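Local coordinates for cyclic nucleotide-binding protein (Ruegeria pomeroyi, PDB 3FX3), which probably acts as a DNA-binding transcription regulator of the Crp type, pairing a cyclic nucleotide-binding domain with a helix-turn-helix domain, at residues B[77-82]-B[185-190]; B[150-153]-B[159-162]. All coordinates share one frame; numbering follows the deposited sequence.

Contact 1: B[77-82]-B[185-190]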
# COMPACT_ATOMS: atom_id res chain seq x y z
N VAL B 77 10.29 -11.10 11.81
CA VAL B 77 9.05 -10.53 11.29
C VAL B 77 9.33 -9.58 10.12
O VAL B 77 8.50 -9.45 9.21
CB VAL B 77 8.35 -9.71 12.41
CG1 VAL B 77 7.20 -8.82 11.84
CG2 VAL B 77 7.87 -10.61 13.47
N SER B 78 10.44 -8.86 10.16
CA SER B 78 10.79 -7.91 9.09
C SER B 78 12.24 -7.53 9.17
O SER B 78 12.84 -7.63 10.24
CB SER B 78 10.02 -6.62 9.19
OG SER B 78 8.93 -6.73 10.03
N VAL B 79 12.77 -7.06 8.05
CA VAL B 79 14.04 -6.37 8.01
C VAL B 79 13.89 -5.03 7.33
O VAL B 79 13.17 -4.91 6.33
CB VAL B 79 15.14 -7.19 7.33
CG1 VAL B 79 15.51 -8.32 8.20
CG2 VAL B 79 14.71 -7.69 5.94
N PHE B 80 14.57 -4.02 7.86
CA PHE B 80 14.53 -2.66 7.30
C PHE B 80 15.93 -2.16 7.06
O PHE B 80 16.86 -2.55 7.77
CB PHE B 80 13.81 -1.69 8.26
CG PHE B 80 12.35 -1.97 8.40
CD1 PHE B 80 11.47 -1.58 7.41
CD2 PHE B 80 11.85 -2.68 9.49
CE1 PHE B 80 10.10 -1.87 7.52
CE2 PHE B 80 10.50 -2.96 9.60
CZ PHE B 80 9.62 -2.56 8.63
N THR B 81 16.06 -1.25 6.09
CA THR B 81 17.35 -0.72 5.71
C THR B 81 17.26 0.78 5.42
O THR B 81 16.26 1.42 5.71
CB THR B 81 17.96 -1.52 4.51
OG1 THR B 81 19.35 -1.18 4.38
CG2 THR B 81 17.24 -1.25 3.21
N ARG B 82 18.33 1.35 4.89
CA ARG B 82 18.44 2.82 4.76
C ARG B 82 17.27 3.45 4.06
O ARG B 82 16.78 2.92 3.07
CB ARG B 82 19.74 3.26 4.10
CG ARG B 82 19.78 3.18 2.66
CD ARG B 82 21.24 3.22 2.11
NE ARG B 82 21.79 4.56 1.93
CZ ARG B 82 21.44 5.40 0.96
NH1 ARG B 82 20.50 5.06 0.08
NH2 ARG B 82 22.03 6.59 0.85
N ALA B 185 15.42 -13.10 1.44
CA ALA B 185 14.47 -14.05 0.88
C ALA B 185 13.14 -13.90 1.59
O ALA B 185 12.10 -13.82 0.93
CB ALA B 185 15.02 -15.51 1.00
N GLY B 186 13.19 -13.85 2.91
CA GLY B 186 12.00 -13.59 3.73
C GLY B 186 11.28 -12.32 3.28
O GLY B 186 10.05 -12.30 3.07
N ARG B 187 12.03 -11.25 3.11
CA ARG B 187 11.42 -10.00 2.75
C ARG B 187 10.70 -10.06 1.38
O ARG B 187 9.61 -9.46 1.19
CB ARG B 187 12.46 -8.89 2.74
CG ARG B 187 11.83 -7.55 2.52
CD ARG B 187 12.74 -6.40 2.93
NE ARG B 187 12.27 -5.19 2.28
CZ ARG B 187 12.66 -3.94 2.57
NH1 ARG B 187 13.51 -3.67 3.56
NH2 ARG B 187 12.14 -2.95 1.87
N LEU B 188 11.29 -10.78 0.44
CA LEU B 188 10.73 -10.89 -0.88
C LEU B 188 9.77 -12.05 -1.00
O LEU B 188 9.25 -12.32 -2.07
CB LEU B 188 11.85 -10.97 -1.92
CG LEU B 188 12.76 -9.74 -1.96
CD1 LEU B 188 13.88 -9.98 -2.94
CD2 LEU B 188 11.98 -8.46 -2.31
N GLY B 189 9.48 -12.72 0.10
CA GLY B 189 8.57 -13.87 0.05
C GLY B 189 9.08 -15.00 -0.84
O GLY B 189 8.28 -15.66 -1.49
N MSE B 190 10.40 -15.21 -0.89
CA MSE B 190 11.00 -16.24 -1.77
C MSE B 190 11.67 -17.34 -0.97
O MSE B 190 12.25 -17.07 0.08
CB MSE B 190 12.06 -15.63 -2.70
CG MSE B 190 11.52 -14.62 -3.68
SE MSE B 190 12.94 -13.70 -4.67
CE MSE B 190 13.28 -15.07 -6.05
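R187 reaches from the last turn of helix 182-187 to strand 74-81 and touches it chiefly at V79. Its NH1 lies 3.1 Å from V79 O, but the N-H...O angle of 124° makes this a weak, bent hydrogen bond, the carbonyl standing oblique to the guanidinium plane. The aliphatic part of the arginine does the rest: R187 CD lies 3.8 Å from V79 CG2, with R187 CB a little farther from the same methyl at 4.1 Å, so one valine branch rests against the chain obliquely. With CG anti to the backbone N (chi1 -174°) and the chain extended to NE, R187 carries its guanidinium across from helix to strand. NH1 also passes 4.0 Å from F80 CA, and T81 N sits at the guanidinium edge, near its plane.

Stronger partners fix the charged end. NH2 of R187 forms salt bridges with E84 of the same chain and with E147 of the second subunit, and E84 also accepts a hydrogen bond from T81 N, so one carboxylate serves both sides of the contact. V79, a beta-branched residue suited to a strand, also packs on W62 and K64 of strand 62-68. Behind R187, a Schellman motif closes the helix: M190 N bonds to A185 O and G189 N to G186 O, and G189, the C-prime residue, takes the positive phi that glycine tolerates easily. The weak bond to V79 O is likely to add little beside the two salt bridges; the two carboxylates probably balance the arginine's charge and fix where the guanidinium lies, at a meeting of domains and subunits.

Contact 2: B[150-153]-B[159-162]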
# COMPACT_ATOMS: atom_id res chain seq x y z
N LYS B 150 0.63 -8.81 -11.86
CA LYS B 150 2.08 -8.89 -11.82
C LYS B 150 2.60 -9.98 -12.77
O LYS B 150 2.13 -11.11 -12.74
CB LYS B 150 2.55 -9.22 -10.42
CG LYS B 150 4.07 -9.16 -10.23
CD LYS B 150 4.46 -8.12 -9.20
CE LYS B 150 5.95 -8.10 -8.94
NZ LYS B 150 6.21 -7.82 -7.49
N ALA B 151 3.57 -9.61 -13.59
CA ALA B 151 4.18 -10.53 -14.56
C ALA B 151 5.69 -10.74 -14.34
O ALA B 151 6.27 -11.65 -14.92
CB ALA B 151 3.93 -10.01 -15.99
N GLN B 152 6.34 -9.91 -13.53
CA GLN B 152 7.77 -10.07 -13.29
C GLN B 152 8.17 -11.46 -12.76
O GLN B 152 7.48 -12.01 -11.90
CB GLN B 152 8.29 -8.96 -12.36
CG GLN B 152 8.46 -7.63 -13.10
CD GLN B 152 8.98 -6.49 -12.21
OE1 GLN B 152 8.64 -6.39 -11.02
NE2 GLN B 152 9.79 -5.63 -12.81
N THR B 153 9.26 -12.01 -13.29
CA THR B 153 9.82 -13.25 -12.75
C THR B 153 10.59 -13.02 -11.44
O THR B 153 10.90 -11.88 -11.06
CB THR B 153 10.84 -13.90 -13.73
OG1 THR B 153 12.01 -13.07 -13.81
CG2 THR B 153 10.20 -14.11 -15.13
N ALA B 159 15.97 -7.88 -9.11
CA ALA B 159 16.53 -6.73 -9.84
C ALA B 159 15.87 -5.44 -9.35
O ALA B 159 16.51 -4.45 -9.05
CB ALA B 159 16.32 -6.90 -11.35
N GLU B 160 14.55 -5.50 -9.26
CA GLU B 160 13.74 -4.37 -8.82
C GLU B 160 14.07 -3.94 -7.38
O GLU B 160 14.17 -2.75 -7.04
CB GLU B 160 12.28 -4.82 -8.91
CG GLU B 160 11.31 -3.74 -9.04
CD GLU B 160 11.37 -3.01 -10.40
OE1 GLU B 160 11.05 -3.61 -11.47
OE2 GLU B 160 11.70 -1.80 -10.36
N PHE B 161 14.21 -4.94 -6.52
CA PHE B 161 14.62 -4.71 -5.15
C PHE B 161 16.01 -4.02 -5.10
O PHE B 161 16.20 -3.02 -4.43
CB PHE B 161 14.59 -6.05 -4.39
CG PHE B 161 15.14 -5.96 -3.00
CD1 PHE B 161 14.34 -5.52 -1.96
CD2 PHE B 161 16.46 -6.31 -2.73
CE1 PHE B 161 14.84 -5.42 -0.67
CE2 PHE B 161 16.95 -6.24 -1.43
CZ PHE B 161 16.13 -5.78 -0.41
N LEU B 162 16.96 -4.55 -5.83
CA LEU B 162 18.28 -3.93 -5.89
C LEU B 162 18.21 -2.50 -6.43
O LEU B 162 18.84 -1.60 -5.87
CB LEU B 162 19.21 -4.80 -6.73
CG LEU B 162 19.61 -6.13 -6.09
CD1 LEU B 162 20.49 -6.95 -7.04
CD2 LEU B 162 20.35 -5.89 -4.75
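Q152 leaves the backbone with CG anti to its carbonyl carbon (chi1 -77°) and then runs extended, while E160 bends at its second torsion (chi2 69°); the two side chains cross at about a right angle, although their flat end groups are nearly coplanar. Q152 NE2 donates to E160 OE1 at 2.7 Å, a short and nearly straight bond with an N-H...O angle of 171°. The oxygen lies in the plane of the amide and is met nearly along its own C-O axis. Glutamine suits this place because its amide has two N-H groups: NE2 also bonds to A226 O of helix 219-227. A leucine here has no N-H to offer and would probably leave both the E160 carboxylate and the A226 carbonyl without this donor.

The contact is a surface one, and the loop carrying Q152 follows helix 125-147. T153 is the N-cap of helix 154-165, its side chain capping a backbone N in the first turn, with its own N bonded to Q156. E160 lies farther along that helix, touching A226, so the bond ties the entry loop to the helix it starts, beside helix 219-227.

The centres of the two contacts lie about 15 Å apart, and along the chain both segments of contact 2 fall between those of contact 1. Contact 1 joins the cyclic nucleotide-binding domain, through strand 74-81, to helix 182-187 of the Crp-like helix-turn-helix domain; contact 2 is local, between the loop before helix 154-165 and the helix itself. That helix connects them: F161, next to E160, packs on both R187 and L188, with F161 CD1 3.8 Å from L188 CD2. Both contacts also touch the second subunit, near the end of its helix 125-147. The helix-turn-helix domain, which probably binds DNA, is thus set against its own cyclic nucleotide-binding domain and the second subunit, consistent with a dimeric Crp-type regulator.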